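Alpha/beta hydrolase (Legionella pneumophila subsp. pneumophila str. Philadelphia 1, PDB 4EZI) is of unknown function but has the alpha/beta-hydrolase fold and may act on ester bonds, perhaps as a lipase. Local coordinates at residues F225-Q230 with L250-M255; H81-E86 with H129-A134. One frame throughout, in Å; residues are numbered along the deposited sequence.

Contact 1 (F225-Q230 with L250-M255)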
loop_
_atom_site.group_PDB
_atom_site.type_symbol
_atom_site.label_atom_id
_atom_site.label_comp_id
_atom_site.label_asym_id
_atom_site.label_seq_id
_atom_site.Cartn_x
_atom_site.Cartn_y
_atom_site.Cartn_z
ATOM N N PHE A 225 -6.516 6.300 11.518
ATOM C CA PHE A 225 -6.038 7.467 10.839
ATOM C C PHE A 225 -5.869 8.662 11.776
ATOM O O PHE A 225 -4.822 9.288 11.821
ATOM C CB PHE A 225 -6.969 7.848 9.661
ATOM C CG PHE A 225 -6.481 9.052 8.904
ATOM C CD1 PHE A 225 -5.419 8.934 8.023
ATOM C CD2 PHE A 225 -7.010 10.307 9.126
ATOM C CE1 PHE A 225 -4.894 10.015 7.375
ATOM C CE2 PHE A 225 -6.480 11.403 8.463
ATOM C CZ PHE A 225 -5.427 11.250 7.588
ATOM N N PHE A 226 -6.919 8.994 12.514
ATOM C CA PHE A 226 -6.839 10.162 13.378
ATOM C C PHE A 226 -5.973 9.930 14.604
ATOM O O PHE A 226 -5.304 10.850 15.078
ATOM C CB PHE A 226 -8.235 10.713 13.714
ATOM C CG PHE A 226 -8.898 11.358 12.530
ATOM C CD1 PHE A 226 -8.427 12.565 12.042
ATOM C CD2 PHE A 226 -9.940 10.752 11.900
ATOM C CE1 PHE A 226 -9.012 13.168 10.927
ATOM C CE2 PHE A 226 -10.540 11.348 10.792
ATOM C CZ PHE A 226 -10.069 12.543 10.302
ATOM N N TYR A 227 -5.941 8.697 15.128
ATOM C CA TYR A 227 -5.036 8.404 16.238
ATOM C C TYR A 227 -3.580 8.596 15.802
ATOM O O TYR A 227 -2.773 9.244 16.487
ATOM C CB TYR A 227 -5.296 6.999 16.788
ATOM C CG TYR A 227 -4.326 6.593 17.856
ATOM C CD1 TYR A 227 -4.155 7.342 19.000
ATOM C CD2 TYR A 227 -3.545 5.471 17.717
ATOM C CE1 TYR A 227 -3.236 6.987 19.986
ATOM C CE2 TYR A 227 -2.627 5.103 18.686
ATOM C CZ TYR A 227 -2.461 5.878 19.818
ATOM O OH TYR A 227 -1.544 5.520 20.794
ATOM N N SER A 228 -3.242 8.053 14.638
ATOM C CA SER A 228 -1.887 8.145 14.122
ATOM C C SER A 228 -1.530 9.579 13.730
ATOM O O SER A 228 -0.418 10.046 14.000
ATOM C CB SER A 228 -1.760 7.189 12.922
ATOM O OG SER A 228 -0.448 7.253 12.377
ATOM N N LEU A 229 -2.455 10.293 13.084
ATOM C CA LEU A 229 -2.147 11.654 12.681
ATOM C C LEU A 229 -1.947 12.570 13.888
ATOM O O LEU A 229 -1.016 13.378 13.910
ATOM C CB LEU A 229 -3.202 12.209 11.721
ATOM C CG LEU A 229 -2.751 13.423 10.908
ATOM C CD1 LEU A 229 -1.630 13.050 9.915
ATOM C CD2 LEU A 229 -3.932 14.005 10.159
ATOM N N GLN A 230 -2.827 12.469 14.878
ATOM C CA GLN A 230 -2.661 13.289 16.073
ATOM C C GLN A 230 -1.373 12.896 16.799
ATOM O O GLN A 230 -0.666 13.774 17.309
ATOM C CB GLN A 230 -3.880 13.153 16.988
ATOM C CG GLN A 230 -3.759 13.889 18.308
ATOM C CD GLN A 230 -3.686 15.408 18.171
ATOM O OE1 GLN A 230 -3.963 15.968 17.118
ATOM N NE2 GLN A 230 -3.288 16.081 19.255
ATOM N N LEU A 250 -9.612 3.674 24.612
ATOM C CA LEU A 250 -9.666 2.348 24.013
ATOM C C LEU A 250 -8.879 2.277 22.720
ATOM O O LEU A 250 -8.185 1.283 22.469
ATOM C CB LEU A 250 -11.108 1.952 23.787
ATOM C CG LEU A 250 -11.374 0.575 23.238
ATOM C CD1 LEU A 250 -10.748 -0.520 24.124
ATOM C CD2 LEU A 250 -12.856 0.357 23.062
ATOM N N ILE A 251 -9.011 3.279 21.854
ATOM C CA ILE A 251 -8.346 3.243 20.568
ATOM C C ILE A 251 -6.819 3.081 20.689
ATOM O O ILE A 251 -6.235 2.248 19.995
ATOM C CB ILE A 251 -8.792 4.415 19.670
ATOM C CG1 ILE A 251 -10.243 4.157 19.228
ATOM C CG2 ILE A 251 -7.843 4.629 18.477
ATOM C CD1 ILE A 251 -10.942 5.331 18.609
ATOM N N PRO A 252 -6.173 3.855 21.573
ATOM C CA PRO A 252 -4.719 3.620 21.736
ATOM C C PRO A 252 -4.344 2.192 22.106
ATOM O O PRO A 252 -3.336 1.677 21.618
ATOM C CB PRO A 252 -4.325 4.611 22.837
ATOM C CG PRO A 252 -5.309 5.732 22.684
ATOM C CD PRO A 252 -6.614 5.085 22.258
ATOM N N GLU A 253 -5.168 1.537 22.915
ATOM C CA GLU A 253 -4.956 0.131 23.254
ATOM C C GLU A 253 -5.135 -0.777 22.025
ATOM O O GLU A 253 -4.291 -1.629 21.708
ATOM C CB GLU A 253 -5.942 -0.387 24.319
ATOM C CG GLU A 253 -6.150 0.377 25.627
ATOM C CD GLU A 253 -7.444 -0.085 26.335
ATOM O OE1 GLU A 253 -7.751 -1.298 26.281
ATOM O OE2 GLU A 253 -8.171 0.743 26.934
ATOM N N LEU A 254 -6.235 -0.590 21.315
ATOM C CA LEU A 254 -6.528 -1.410 20.143
ATOM C C LEU A 254 -5.473 -1.281 19.067
ATOM O O LEU A 254 -5.264 -2.230 18.300
ATOM C CB LEU A 254 -7.878 -1.048 19.546
ATOM C CG LEU A 254 -9.093 -1.319 20.433
ATOM C CD1 LEU A 254 -10.353 -0.733 19.780
ATOM C CD2 LEU A 254 -9.262 -2.798 20.775
HETATM N N MSE A 255 -4.845 -0.098 18.985
HETATM C CA MSE A 255 -3.860 0.170 17.960
HETATM C C MSE A 255 -2.430 -0.089 18.381
HETATM O O MSE A 255 -1.523 0.398 17.738
HETATM C CB MSE A 255 -4.012 1.610 17.415
HETATM C CG MSE A 255 -5.394 1.946 16.891
HETATM SE SE MSE A 255 -5.845 0.967 15.339
HETATM C CE MSE A 255 -7.812 1.137 15.442
HETATM O O HOH W 1 -1.139 2.871 21.040
#
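Y227 reaches out from helix 218-233 and lays its phenol ring against I251, P252 and M255 at the end of helix 247-254. This is helix-helix packing within the all-helical insertion between strands 193-197 and 310-314, the place where alpha/beta hydrolases commonly carry their lid. A chi1 of 175° points the ring away from its own helix, so that P252 CA comes over one of its faces. Taking the second helix in order, I251 comes first: its CG2 methyl sits 3.9 Å from Y227 CB, at the root of the aromatic side chain, and the two side chains run past each other in opposite directions. P252 follows and meets the ring most directly. Its CA makes a CH-pi contact over the face, 4.1 Å from the ring centroid and 26° off the normal. Farther round the proline ring, CG comes within 3.6 Å of Y227 CE1, while CB lies 3.6 Å from Y227 OH. Having no N-H to give to the preceding turn, P252 also kinks the helix. M255, a selenomethionine, is where the backbone leaves helical geometry; its CB is 3.9 Å from Y227 CD2, but its side chain bends at chi2, which carries SE away from the phenol. That side chain goes on to A223 and Y224 of helix 218-233. F239 also meets the Y227 ring, the two planes at about 45°. The polar tip of the tyrosine is served by water: one molecule lies 2.7 Å from Y227 OH and donates to P252 O at 2.6 Å.

Contact 2 (H81-E86 with H129-A134)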
loop_
_atom_site.group_PDB
_atom_site.type_symbol
_atom_site.label_atom_id
_atom_site.label_comp_id
_atom_site.label_asym_id
_atom_site.label_seq_id
_atom_site.Cartn_x
_atom_site.Cartn_y
_atom_site.Cartn_z
ATOM N N HIS A 81 1.556 -2.950 0.540
ATOM C CA HIS A 81 0.434 -3.645 1.168
ATOM C C HIS A 81 -0.662 -2.724 1.687
ATOM O O HIS A 81 -0.454 -1.529 1.903
ATOM C CB HIS A 81 0.931 -4.587 2.282
ATOM C CG HIS A 81 1.456 -3.889 3.498
ATOM N ND1 HIS A 81 0.622 -3.303 4.430
ATOM C CD2 HIS A 81 2.707 -3.785 3.997
ATOM C CE1 HIS A 81 1.348 -2.800 5.415
ATOM N NE2 HIS A 81 2.617 -3.102 5.191
ATOM N N GLY A 82 -1.822 -3.315 1.941
ATOM C CA GLY A 82 -2.956 -2.586 2.475
ATOM C C GLY A 82 -2.910 -2.397 3.983
ATOM O O GLY A 82 -1.893 -2.613 4.629
ATOM N N THR A 83 -4.005 -1.958 4.556
ATOM C CA THR A 83 -4.020 -1.588 5.982
ATOM C C THR A 83 -3.706 -2.800 6.836
ATOM O O THR A 83 -4.360 -3.841 6.712
ATOM C CB THR A 83 -5.404 -1.081 6.388
ATOM O OG1 THR A 83 -5.747 0.058 5.617
ATOM C CG2 THR A 83 -5.470 -0.746 7.876
ATOM N N ARG A 84 -2.725 -2.635 7.717
ATOM C CA ARG A 84 -2.404 -3.628 8.711
ATOM C C ARG A 84 -2.390 -2.952 10.066
ATOM O O ARG A 84 -1.718 -1.940 10.257
ATOM C CB ARG A 84 -1.051 -4.290 8.424
ATOM C CG ARG A 84 -0.982 -4.926 7.046
ATOM C CD ARG A 84 -1.865 -6.139 6.868
ATOM N NE ARG A 84 -1.946 -6.551 5.449
ATOM C CZ ARG A 84 -0.992 -7.161 4.752
ATOM N NH1 ARG A 84 0.174 -7.494 5.280
ATOM N NH2 ARG A 84 -1.209 -7.432 3.465
ATOM N N PHE A 85 -3.149 -3.527 10.984
ATOM C CA PHE A 85 -3.252 -3.050 12.353
ATOM C C PHE A 85 -2.312 -3.794 13.313
ATOM O O PHE A 85 -2.157 -3.365 14.467
ATOM C CB PHE A 85 -4.682 -3.280 12.888
ATOM C CG PHE A 85 -5.760 -2.548 12.138
ATOM C CD1 PHE A 85 -6.051 -1.243 12.413
ATOM C CD2 PHE A 85 -6.500 -3.198 11.177
ATOM C CE1 PHE A 85 -7.066 -0.596 11.701
ATOM C CE2 PHE A 85 -7.527 -2.555 10.487
ATOM C CZ PHE A 85 -7.795 -1.269 10.743
ATOM N N GLU A 86 -1.782 -4.929 12.867
ATOM C CA GLU A 86 -0.898 -5.793 13.631
ATOM C C GLU A 86 0.529 -5.624 13.155
ATOM O O GLU A 86 0.836 -5.736 11.944
ATOM C CB GLU A 86 -1.309 -7.242 13.461
ATOM C CG GLU A 86 -2.754 -7.534 13.849
ATOM C CD GLU A 86 -3.209 -8.920 13.444
ATOM O OE1 GLU A 86 -2.433 -9.883 13.615
ATOM O OE2 GLU A 86 -4.363 -9.047 12.964
ATOM N N HIS A 129 2.239 2.875 13.303
ATOM C CA HIS A 129 2.315 3.144 11.877
ATOM C C HIS A 129 1.735 4.521 11.561
ATOM O O HIS A 129 0.634 4.807 11.997
ATOM C CB HIS A 129 1.499 2.057 11.165
ATOM C CG HIS A 129 1.365 2.253 9.697
ATOM N ND1 HIS A 129 2.436 2.412 8.852
ATOM C CD2 HIS A 129 0.251 2.389 8.929
ATOM C CE1 HIS A 129 1.977 2.642 7.625
ATOM N NE2 HIS A 129 0.656 2.617 7.638
ATOM N N PRO A 130 2.466 5.358 10.777
ATOM C CA PRO A 130 1.898 6.618 10.254
ATOM C C PRO A 130 0.979 6.297 9.074
ATOM O O PRO A 130 1.415 6.069 7.955
ATOM C CB PRO A 130 3.146 7.432 9.839
ATOM C CG PRO A 130 4.325 6.653 10.384
ATOM C CD PRO A 130 3.883 5.234 10.409
ATOM N N TYR A 131 -0.312 6.250 9.357
ATOM C CA TYR A 131 -1.303 5.592 8.512
ATOM C C TYR A 131 -1.846 6.547 7.458
ATOM O O TYR A 131 -2.370 7.626 7.758
ATOM C CB TYR A 131 -2.421 5.071 9.401
ATOM C CG TYR A 131 -3.518 4.337 8.682
ATOM C CD1 TYR A 131 -3.261 3.282 7.804
ATOM C CD2 TYR A 131 -4.830 4.687 8.863
ATOM C CE1 TYR A 131 -4.275 2.590 7.172
ATOM C CE2 TYR A 131 -5.862 4.001 8.259
ATOM C CZ TYR A 131 -5.585 2.972 7.405
ATOM O OH TYR A 131 -6.644 2.337 6.804
ATOM N N VAL A 132 -1.726 6.173 6.194
ATOM C CA VAL A 132 -2.178 7.039 5.083
ATOM C C VAL A 132 -1.554 8.439 5.222
ATOM O O VAL A 132 -2.210 9.435 4.946
ATOM C CB VAL A 132 -3.734 7.081 4.890
ATOM C CG1 VAL A 132 -4.045 7.438 3.422
ATOM C CG2 VAL A 132 -4.380 5.759 5.266
ATOM N N GLN A 133 -0.266 8.461 5.576
ATOM C CA GLN A 133 0.545 9.679 5.610
ATOM C C GLN A 133 1.485 9.651 4.414
ATOM O O GLN A 133 2.420 8.841 4.347
ATOM C CB GLN A 133 1.274 9.822 6.944
ATOM C CG GLN A 133 0.292 10.062 8.111
ATOM C CD GLN A 133 0.955 10.251 9.470
ATOM O OE1 GLN A 133 2.086 10.734 9.557
ATOM N NE2 GLN A 133 0.264 9.858 10.537
ATOM N N ALA A 134 1.189 10.513 3.437
ATOM C CA ALA A 134 1.836 10.469 2.149
ATOM C C ALA A 134 3.355 10.566 2.225
ATOM O O ALA A 134 4.061 9.824 1.546
ATOM C CB ALA A 134 1.308 11.587 1.257
#
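T83 and Y131 meet through their hydroxyls, joining the loop after strand 74-80 to the loop that leads into helix 134-154 of the alpha/beta-hydrolase fold. T83 CB lies 3.7 Å from Y131 OH, at the fringe of the contact. Of its two branches, the methyl CG2 is anti to the backbone N. It packs beside the phenol, 3.6 Å from Y131 CE1, and also sits over one face of the F85 ring, toward the rim. The other branch, OG1, comes up at the edge of the Y131 ring, near its plane, and forms a 2.7 Å hydrogen bond with Y131 OH, the two side chains crossing at about a right angle. A chi1 of -179° carries the phenol toward the 81-86 loop, and V132 CG2, 3.5 Å above the ring plane, backs one face. H129 NE2, bonded to E170 OE2, lies at another part of the ring edge. On the other loop, H81 ND1 gives a 2.6 Å bond to a lone pair of G82 O; only 5° out of the ring plane, it ties the imidazole to the backbone just ahead of T83 and fixes its rotation. H81-G82-T83 follows strand 74-80, where lipases with an H-G-X motif build their oxyanion hole, probably with the backbone N of the third residue. T83 touches residues of a probable nucleophile elbow and Ser-His-Asp triad, so this contact probably lines the active-site pocket. A di(hydroxyethyl)ether molecule, probably from the crystallisation liquor, bonds weakly to Y131 OH through its O1. With two hydroxyls, either can donate, and the bond could reverse without heavy atoms moving.

From the N terminus, the chain first passes through 81-86, then through helix 99-108 and strand 112-116, and returns at 129-134, so contact 2 closes a loop between the segments that follow strands 74-80 and 112-116. Only later, beyond strand 193-197, does it enter the helical insertion, where contact 1 closes a shorter loop between 225-230 and 250-255. The two lie in series, neither nested nor crossed, with centres about 12 Å apart. S228 is their bridge: its OG probably bonds H129 O at 2.7 Å and Y131 N at 3.2 Å. F85 touching M255 makes a second link between sheet loops and insertion.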